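Local coordinates for protein SnoN,Epimerase SnoN (Streptomyces nogalater, PDB 5EP9) that binds iron and 2-oxoglutarate and acts as a non-heme iron epimerase in the biosynthesis of nogalamycin, at residues 95-98 with 99-102. Sequence-based numbering, arbitrary orientation.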
loop_
_atom_site.group_PDB
_atom_site.type_symbol
_atom_site.label_atom_id
_atom_site.label_comp_id
_atom_site.label_asym_id
_atom_site.label_seq_id
_atom_site.Cartn_x
_atom_site.Cartn_y
_atom_site.Cartn_z
ATOM N N ASP A 95 -0.330 6.085 -17.221
ATOM C CA ASP A 95 1.044 6.548 -17.048
ATOM C C ASP A 95 1.137 7.443 -15.691
ATOM O O ASP A 95 2.184 7.463 -15.071
ATOM C CB ASP A 95 1.489 7.345 -18.256
ATOM C CG ASP A 95 1.593 6.388 -19.527
ATOM O OD1 ASP A 95 1.657 5.156 -19.288
ATOM O OD2 ASP A 95 1.627 6.829 -20.698
ATOM N N THR A 96 0.131 8.267 -15.444
ATOM C CA THR A 96 0.202 9.278 -14.505
ATOM C C THR A 96 0.293 8.495 -13.096
ATOM O O THR A 96 1.201 8.709 -12.337
ATOM C CB THR A 96 -1.023 10.212 -14.578
ATOM O OG1 THR A 96 -0.931 11.025 -15.742
ATOM C CG2 THR A 96 -1.066 11.138 -13.375
ATOM N N MET A 97 -0.521 7.483 -12.949
ATOM C CA MET A 97 -0.353 6.612 -11.882
ATOM C C MET A 97 0.967 5.802 -11.825
ATOM O O MET A 97 1.527 5.597 -10.728
ATOM C CB MET A 97 -1.607 5.682 -11.696
ATOM C CG MET A 97 -2.867 6.457 -11.341
ATOM S SD MET A 97 -2.548 7.435 -9.841
ATOM C CE MET A 97 -3.974 8.457 -9.797
ATOM N N ARG A 98 1.494 5.423 -12.953
ATOM C CA ARG A 98 2.792 4.827 -12.935
ATOM C C ARG A 98 3.843 5.795 -12.453
ATOM O O ARG A 98 4.826 5.335 -11.819
ATOM C CB ARG A 98 3.195 4.227 -14.319
ATOM C CG ARG A 98 4.342 3.191 -14.248
ATOM C CD ARG A 98 4.641 2.647 -15.653
ATOM N NE ARG A 98 5.488 1.433 -15.661
ATOM C CZ ARG A 98 6.819 1.410 -15.481
ATOM N NH1 ARG A 98 7.488 2.531 -15.201
ATOM N NH2 ARG A 98 7.521 0.271 -15.608
ATOM N N ARG A 99 3.733 7.069 -12.842
ATOM C CA ARG A 99 4.718 8.047 -12.337
ATOM C C ARG A 99 4.623 8.150 -10.823
ATOM O O ARG A 99 5.611 8.321 -10.132
ATOM C CB ARG A 99 4.601 9.445 -12.952
ATOM C CG ARG A 99 5.124 9.455 -14.407
ATOM C CD ARG A 99 5.226 10.833 -15.047
ATOM N NE ARG A 99 4.024 11.151 -15.777
ATOM C CZ ARG A 99 3.000 11.841 -15.298
ATOM N NH1 ARG A 99 2.987 12.310 -14.024
ATOM N NH2 ARG A 99 1.952 12.019 -16.119
ATOM N N LEU A 100 3.423 8.094 -10.303
ATOM C CA LEU A 100 3.274 8.113 -8.822
ATOM C C LEU A 100 3.876 6.850 -8.162
ATOM O O LEU A 100 4.498 6.918 -7.098
ATOM C CB LEU A 100 1.810 8.358 -8.400
ATOM C CG LEU A 100 1.488 8.347 -6.937
ATOM C CD1 LEU A 100 2.291 9.365 -6.154
ATOM C CD2 LEU A 100 0.008 8.563 -6.786
ATOM N N ALA A 101 3.597 5.704 -8.761
ATOM C CA ALA A 101 4.100 4.402 -8.293
ATOM C C ALA A 101 5.615 4.319 -8.225
ATOM O O ALA A 101 6.182 3.717 -7.318
ATOM C CB ALA A 101 3.579 3.290 -9.163
ATOM N N THR A 102 6.258 4.999 -9.162
ATOM C CA THR A 102 7.712 5.096 -9.237
ATOM C C THR A 102 8.276 6.471 -8.877
ATOM O O THR A 102 9.417 6.745 -9.096
ATOM C CB THR A 102 8.213 4.691 -10.652
ATOM O OG1 THR A 102 7.561 5.496 -11.621
ATOM C CG2 THR A 102 7.865 3.240 -10.925
#
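R98 and T102 meet where the short alpha helix 95-101 ends, a two-turn helix of the PhyH-type, cupin-like fold, in the 14-202 SnoN part of this engineered fusion, packed against helix 54-70 and strand 118-128. Four successive i to i+4 backbone bonds build it: R99 N to D95 O, L100 N to T96 O, A101 N to M97 O and T102 N to R98 O. The last comes as T102 leaves helical geometry, and R98 O is gripped twice, because the hydroxyl T102 OG1 also donates to it at 2.7 Å. The two donors arrive from opposite faces of the carbonyl plane, and chi1 of 56° places OG1 between its own backbone N and carbonyl carbon, turned back toward the last turn. A valine here would probably leave R98 O with the backbone N-H of the same residue as its one donor within this turn. The R98 side chain is extended from CG to NE, and its NH2 is hydrogen-bonded to D278 O, in the 203-305 part.

On the apolar side, the M97 and L100 side chains run alongside each other in the same direction, with M97 SD 4.1 Å from L100 CD2. M97 packs on L67 and V125, L100 on L52, while A101 touches L120 and L123; all three are buried.

R99 folds back along the helix surface. Its chain bends at chi3 (-93°), laying one guanidinium face over T96 CA, which sits 3.6 Å above the plane. NH1 has a long, weak ion pair with E59, and NH2 comes within 3.1 Å of T96 OG1.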